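Long-range contact in glycerol dehydratase (Clostridium butyricum, PDB 1R9D), which probably dehydrates glycerol without coenzyme B12, as a lyase of the glycyl radical (pyruvate formate-lyase-like) family: residues A[86-98]-A[119-133]. Sequence-based numbering, arbitrary orientation.
Sequences FPEFSNKWLQDEL and LKDVFEYWNGKTTSE
A capping box, T130 with E133, opens helix 131-138, and the first-turn N-H groups of T131 and S132 bond the loop 86-91 of the pyruvate formate-lyase-like domain. T131 N donates to E88 O at 3.1 Å, and F89 O is gripped twice by S132, through its N and, at 2.9 Å, through its OG, which lies in the carbonyl plane. A water donates hydrogen bonds to both E88 O and K129 O. Before the helix starts, one face of the W126 indole is covered by CH-pi contacts: P87 CB stands 3.9 Å from the centroid of the five-membered ring, E88 CA over the six-membered one. The ring's NE1 turns to T36 of helix 30-40, while the E88 carboxylate pairs with R31 and R51. With N91 CG between the backbone N and carbonyl carbon (chi1 59°), the amide lies so that ND2 meets W126 CB and OD1 meets F123 CD2; ND2 also reaches a lone pair of P87 O, 3.1 Å away and almost in the amide plane, and a water lies close to both N91 OD1 and F123 O. Farther along, the axes of segments 92-97 and 119-125 run roughly antiparallel, 142° apart. Here F123 is sandwiched: Q95 CB lies 3.6 Å from the ring centroid, nearly on the normal, L119 O covers the opposite face toward the rim, and L98 CD1 meets the edge. At the exposed margin K92, extended until a bend at its last torsion, brings NZ to 2.6 Å from N127 OD1, tilted 33° from that carbonyl plane.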
loop_
_atom_site.group_PDB
_atom_site.type_symbol
_atom_site.label_atom_id
_atom_site.label_comp_id
_atom_site.label_asym_id
_atom_site.label_seq_id
_atom_site.Cartn_x
_atom_site.Cartn_y
_atom_site.Cartn_z
ATOM N N PHE A 86 -4.632 -4.391 -22.210
ATOM C CA PHE A 86 -4.525 -3.875 -20.846
ATOM C C PHE A 86 -3.489 -4.693 -20.073
ATOM O O PHE A 86 -3.826 -5.518 -19.221
ATOM C CB PHE A 86 -5.904 -3.944 -20.163
ATOM C CG PHE A 86 -6.936 -3.053 -20.803
ATOM C CD1 PHE A 86 -7.400 -3.311 -22.094
ATOM C CD2 PHE A 86 -7.399 -1.921 -20.143
ATOM C CE1 PHE A 86 -8.300 -2.452 -22.714
ATOM C CE2 PHE A 86 -8.299 -1.053 -20.754
ATOM C CZ PHE A 86 -8.751 -1.318 -22.046
ATOM N N PRO A 87 -2.197 -4.448 -20.353
ATOM C CA PRO A 87 -1.067 -5.137 -19.730
ATOM C C PRO A 87 -0.914 -4.978 -18.225
ATOM O O PRO A 87 -0.194 -5.750 -17.602
ATOM C CB PRO A 87 0.132 -4.577 -20.491
ATOM C CG PRO A 87 -0.287 -3.168 -20.740
ATOM C CD PRO A 87 -1.722 -3.338 -21.201
ATOM N N GLU A 88 -1.589 -3.986 -17.647
ATOM C CA GLU A 88 -1.500 -3.744 -16.209
ATOM C C GLU A 88 -2.136 -4.851 -15.377
ATOM O O GLU A 88 -1.823 -4.995 -14.195
ATOM C CB GLU A 88 -2.152 -2.404 -15.841
ATOM C CG GLU A 88 -3.646 -2.307 -16.142
ATOM C CD GLU A 88 -3.956 -1.551 -17.424
ATOM O OE1 GLU A 88 -4.681 -0.537 -17.351
ATOM O OE2 GLU A 88 -3.486 -1.971 -18.505
ATOM N N PHE A 89 -3.028 -5.629 -15.986
ATOM C CA PHE A 89 -3.694 -6.716 -15.271
ATOM C C PHE A 89 -2.980 -8.047 -15.507
ATOM O O PHE A 89 -2.703 -8.780 -14.561
ATOM C CB PHE A 89 -5.160 -6.787 -15.697
ATOM C CG PHE A 89 -5.906 -5.497 -15.484
ATOM C CD1 PHE A 89 -6.487 -4.826 -16.555
ATOM C CD2 PHE A 89 -6.001 -4.938 -14.210
ATOM C CE1 PHE A 89 -7.153 -3.611 -16.364
ATOM C CE2 PHE A 89 -6.663 -3.727 -14.007
ATOM C CZ PHE A 89 -7.241 -3.059 -15.084
ATOM N N SER A 90 -2.689 -8.350 -16.769
ATOM C CA SER A 90 -1.962 -9.565 -17.145
ATOM C C SER A 90 -1.582 -9.388 -18.609
ATOM O O SER A 90 -2.188 -8.587 -19.313
ATOM C CB SER A 90 -2.829 -10.823 -16.990
ATOM O OG SER A 90 -3.819 -10.893 -17.999
ATOM N N ASN A 91 -0.578 -10.122 -19.071
ATOM C CA ASN A 91 -0.172 -9.992 -20.467
ATOM C C ASN A 91 0.628 -11.176 -20.980
ATOM O O ASN A 91 0.768 -11.353 -22.192
ATOM C CB ASN A 91 0.636 -8.709 -20.654
ATOM C CG ASN A 91 1.869 -8.676 -19.787
ATOM O OD1 ASN A 91 2.851 -9.376 -20.052
ATOM N ND2 ASN A 91 1.823 -7.875 -18.725
ATOM N N LYS A 92 1.151 -11.988 -20.070
ATOM C CA LYS A 92 1.931 -13.148 -20.476
ATOM C C LYS A 92 1.097 -14.131 -21.298
ATOM O O LYS A 92 1.632 -14.850 -22.140
ATOM C CB LYS A 92 2.527 -13.845 -19.250
ATOM C CG LYS A 92 3.631 -13.031 -18.570
ATOM C CD LYS A 92 4.242 -13.774 -17.392
ATOM C CE LYS A 92 5.219 -12.888 -16.619
ATOM N NZ LYS A 92 6.333 -12.384 -17.479
ATOM N N TRP A 93 -0.213 -14.159 -21.065
ATOM C CA TRP A 93 -1.071 -15.059 -21.829
ATOM C C TRP A 93 -1.103 -14.608 -23.290
ATOM O O TRP A 93 -1.126 -15.433 -24.208
ATOM C CB TRP A 93 -2.500 -15.068 -21.263
ATOM C CG TRP A 93 -3.225 -13.756 -21.386
ATOM C CD1 TRP A 93 -3.307 -12.769 -20.445
ATOM C CD2 TRP A 93 -3.956 -13.286 -22.524
ATOM N NE1 TRP A 93 -4.046 -11.714 -20.927
ATOM C CE2 TRP A 93 -4.454 -12.006 -22.202
ATOM C CE3 TRP A 93 -4.237 -13.824 -23.789
ATOM C CZ2 TRP A 93 -5.222 -11.252 -23.097
ATOM C CZ3 TRP A 93 -5.003 -13.074 -24.681
ATOM C CH2 TRP A 93 -5.485 -11.802 -24.329
ATOM N N LEU A 94 -1.098 -13.292 -23.494
ATOM C CA LEU A 94 -1.133 -12.718 -24.833
ATOM C C LEU A 94 0.177 -13.045 -25.534
ATOM O O LEU A 94 0.191 -13.441 -26.700
ATOM C CB LEU A 94 -1.303 -11.198 -24.759
ATOM C CG LEU A 94 -2.147 -10.496 -25.828
ATOM C CD1 LEU A 94 -1.762 -9.032 -25.874
ATOM C CD2 LEU A 94 -1.946 -11.132 -27.187
ATOM N N GLN A 95 1.277 -12.872 -24.810
ATOM C CA GLN A 95 2.601 -13.154 -25.347
ATOM C C GLN A 95 2.667 -14.590 -25.864
ATOM O O GLN A 95 3.280 -14.862 -26.899
ATOM C CB GLN A 95 3.655 -12.937 -24.262
ATOM C CG GLN A 95 5.077 -13.260 -24.686
ATOM C CD GLN A 95 6.095 -12.823 -23.655
ATOM O OE1 GLN A 95 6.010 -13.193 -22.481
ATOM N NE2 GLN A 95 7.067 -12.031 -24.086
ATOM N N ASP A 96 2.025 -15.505 -25.144
ATOM C CA ASP A 96 2.007 -16.913 -25.530
ATOM C C ASP A 96 1.122 -17.223 -26.737
ATOM O O ASP A 96 1.461 -18.086 -27.547
ATOM C CB ASP A 96 1.547 -17.783 -24.355
ATOM C CG ASP A 96 2.603 -17.917 -23.277
ATOM O OD1 ASP A 96 3.758 -18.263 -23.614
ATOM O OD2 ASP A 96 2.279 -17.690 -22.089
ATOM N N GLU A 97 0.001 -16.518 -26.860
ATOM C CA GLU A 97 -0.948 -16.757 -27.947
ATOM C C GLU A 97 -0.850 -15.855 -29.169
ATOM O O GLU A 97 -1.683 -15.948 -30.073
ATOM C CB GLU A 97 -2.373 -16.660 -27.407
ATOM C CG GLU A 97 -2.747 -17.745 -26.434
ATOM C CD GLU A 97 -4.127 -17.522 -25.855
ATOM O OE1 GLU A 97 -5.044 -17.174 -26.631
ATOM O OE2 GLU A 97 -4.293 -17.700 -24.630
ATOM N N LEU A 98 0.151 -14.985 -29.201
ATOM C CA LEU A 98 0.315 -14.061 -30.319
ATOM C C LEU A 98 0.145 -14.669 -31.705
ATOM O O LEU A 98 -0.505 -14.080 -32.569
ATOM C CB LEU A 98 1.691 -13.390 -30.260
ATOM C CG LEU A 98 1.917 -12.273 -29.247
ATOM C CD1 LEU A 98 3.326 -11.729 -29.423
ATOM C CD2 LEU A 98 0.893 -11.166 -29.449
ATOM N N LEU A 119 4.654 -4.958 -29.093
ATOM C CA LEU A 119 4.260 -5.493 -27.795
ATOM C C LEU A 119 5.434 -6.110 -27.040
ATOM O O LEU A 119 5.367 -6.286 -25.827
ATOM C CB LEU A 119 3.148 -6.534 -27.955
ATOM C CG LEU A 119 1.781 -5.994 -28.371
ATOM C CD1 LEU A 119 0.819 -7.156 -28.573
ATOM C CD2 LEU A 119 1.254 -5.046 -27.297
ATOM N N LYS A 120 6.513 -6.438 -27.747
ATOM C CA LYS A 120 7.673 -7.037 -27.093
ATOM C C LYS A 120 8.132 -6.222 -25.885
ATOM O O LYS A 120 8.341 -6.772 -24.803
ATOM C CB LYS A 120 8.832 -7.187 -28.081
ATOM C CG LYS A 120 8.598 -8.236 -29.152
ATOM C CD LYS A 120 9.756 -8.281 -30.141
ATOM C CE LYS A 120 9.530 -9.346 -31.206
ATOM N NZ LYS A 120 10.635 -9.384 -32.207
ATOM N N ASP A 121 8.286 -4.914 -26.067
ATOM C CA ASP A 121 8.721 -4.050 -24.972
ATOM C C ASP A 121 7.681 -4.005 -23.851
ATOM O O ASP A 121 8.024 -3.859 -22.677
ATOM C CB ASP A 121 8.972 -2.629 -25.474
ATOM C CG ASP A 121 9.534 -1.728 -24.392
ATOM O OD1 ASP A 121 10.672 -1.981 -23.942
ATOM O OD2 ASP A 121 8.841 -0.773 -23.983
ATOM N N VAL A 122 6.409 -4.114 -24.222
ATOM C CA VAL A 122 5.329 -4.088 -23.243
ATOM C C VAL A 122 5.467 -5.284 -22.304
ATOM O O VAL A 122 5.446 -5.129 -21.084
ATOM C CB VAL A 122 3.948 -4.130 -23.939
ATOM C CG1 VAL A 122 2.837 -4.151 -22.896
ATOM C CG2 VAL A 122 3.790 -2.920 -24.845
ATOM N N PHE A 123 5.619 -6.475 -22.879
ATOM C CA PHE A 123 5.778 -7.695 -22.094
ATOM C C PHE A 123 6.996 -7.579 -21.182
ATOM O O PHE A 123 6.973 -8.029 -20.037
ATOM C CB PHE A 123 5.962 -8.910 -23.013
ATOM C CG PHE A 123 4.798 -9.166 -23.931
ATOM C CD1 PHE A 123 5.015 -9.541 -25.254
ATOM C CD2 PHE A 123 3.487 -9.046 -23.477
ATOM C CE1 PHE A 123 3.946 -9.792 -26.113
ATOM C CE2 PHE A 123 2.409 -9.297 -24.328
ATOM C CZ PHE A 123 2.639 -9.670 -25.649
ATOM N N GLU A 124 8.062 -6.973 -21.698
ATOM C CA GLU A 124 9.286 -6.813 -20.923
ATOM C C GLU A 124 9.112 -5.880 -19.727
ATOM O O GLU A 124 9.529 -6.203 -18.618
ATOM C CB GLU A 124 10.414 -6.291 -21.816
ATOM C CG GLU A 124 11.768 -6.239 -21.132
ATOM C CD GLU A 124 12.852 -5.667 -22.031
ATOM O OE1 GLU A 124 13.013 -6.171 -23.166
ATOM O OE2 GLU A 124 13.543 -4.717 -21.601
ATOM N N TYR A 125 8.493 -4.725 -19.942
ATOM C CA TYR A 125 8.312 -3.784 -18.843
ATOM C C TYR A 125 7.402 -4.291 -17.730
ATOM O O TYR A 125 7.757 -4.225 -16.555
ATOM C CB TYR A 125 7.742 -2.451 -19.328
ATOM C CG TYR A 125 7.447 -1.516 -18.168
ATOM C CD1 TYR A 125 8.481 -0.857 -17.500
ATOM C CD2 TYR A 125 6.148 -1.360 -17.682
ATOM C CE1 TYR A 125 8.231 -0.071 -16.378
ATOM C CE2 TYR A 125 5.885 -0.576 -16.555
ATOM C CZ TYR A 125 6.934 0.063 -15.909
ATOM O OH TYR A 125 6.688 0.823 -14.787
ATOM N N TRP A 126 6.227 -4.788 -18.102
ATOM C CA TRP A 126 5.255 -5.241 -17.110
ATOM C C TRP A 126 5.529 -6.542 -16.381
ATOM O O TRP A 126 4.730 -6.969 -15.549
ATOM C CB TRP A 126 3.864 -5.294 -17.735
ATOM C CG TRP A 126 3.359 -3.949 -18.131
ATOM C CD1 TRP A 126 3.484 -3.350 -19.351
ATOM C CD2 TRP A 126 2.678 -3.010 -17.290
ATOM N NE1 TRP A 126 2.921 -2.099 -19.323
ATOM C CE2 TRP A 126 2.419 -1.864 -18.070
ATOM C CE3 TRP A 126 2.261 -3.028 -15.950
ATOM C CZ2 TRP A 126 1.760 -0.737 -17.557
ATOM C CZ3 TRP A 126 1.605 -1.907 -15.437
ATOM C CH2 TRP A 126 1.361 -0.779 -16.241
ATOM N N ASN A 127 6.658 -7.174 -16.670
ATOM C CA ASN A 127 6.987 -8.419 -16.001
ATOM C C ASN A 127 7.056 -8.232 -14.483
ATOM O O ASN A 127 7.885 -7.472 -13.974
ATOM C CB ASN A 127 8.319 -8.964 -16.519
ATOM C CG ASN A 127 8.713 -10.256 -15.845
ATOM O OD1 ASN A 127 7.919 -11.190 -15.758
ATOM N ND2 ASN A 127 9.949 -10.320 -15.362
ATOM N N GLY A 128 6.173 -8.930 -13.773
ATOM C CA GLY A 128 6.130 -8.856 -12.323
ATOM C C GLY A 128 5.423 -7.635 -11.757
ATOM O O GLY A 128 5.322 -7.492 -10.542
ATOM N N LYS A 129 4.901 -6.774 -12.621
ATOM C CA LYS A 129 4.253 -5.548 -12.163
ATOM C C LYS A 129 2.741 -5.473 -12.346
ATOM O O LYS A 129 2.143 -4.414 -12.144
ATOM C CB LYS A 129 4.903 -4.354 -12.867
ATOM C CG LYS A 129 6.416 -4.334 -12.719
ATOM C CD LYS A 129 7.043 -3.222 -13.536
ATOM C CE LYS A 129 8.564 -3.305 -13.482
ATOM N NZ LYS A 129 9.194 -2.357 -14.444
ATOM N N THR A 130 2.123 -6.590 -12.710
ATOM C CA THR A 130 0.685 -6.618 -12.933
ATOM C C THR A 130 -0.092 -6.950 -11.666
ATOM O O THR A 130 0.485 -7.366 -10.661
ATOM C CB THR A 130 0.308 -7.673 -13.993
ATOM O OG1 THR A 130 0.663 -8.974 -13.509
ATOM C CG2 THR A 130 1.045 -7.405 -15.307
ATOM N N THR A 131 -1.404 -6.758 -11.723
ATOM C CA THR A 131 -2.260 -7.086 -10.592
ATOM C C THR A 131 -2.303 -8.610 -10.428
ATOM O O THR A 131 -2.289 -9.116 -9.306
ATOM C CB THR A 131 -3.703 -6.547 -10.788
ATOM O OG1 THR A 131 -4.230 -7.012 -12.036
ATOM C CG2 THR A 131 -3.713 -5.021 -10.778
ATOM N N SER A 132 -2.337 -9.337 -11.547
ATOM C CA SER A 132 -2.377 -10.803 -11.509
ATOM C C SER A 132 -1.183 -11.403 -10.767
ATOM O O SER A 132 -1.333 -12.326 -9.968
ATOM C CB SER A 132 -2.428 -11.390 -12.932
ATOM O OG SER A 132 -1.228 -11.150 -13.660
ATOM N N GLU A 133 0.008 -10.870 -11.015
ATOM C CA GLU A 133 1.194 -11.404 -10.356
ATOM C C GLU A 133 1.198 -11.134 -8.850
ATOM O O GLU A 133 1.607 -11.988 -8.065
ATOM C CB GLU A 133 2.447 -10.854 -11.051
ATOM C CG GLU A 133 2.496 -11.326 -12.510
ATOM C CD GLU A 133 3.497 -10.584 -13.377
ATOM O OE1 GLU A 133 4.577 -11.152 -13.658
ATOM O OE2 GLU A 133 3.197 -9.438 -13.779
HETATM O O HOH W 1 -0.549 -3.059 -12.476
HETATM O O HOH W 2 3.387 -9.641 -16.556
HETATM O O HOH W 3 5.113 -9.562 -18.762
#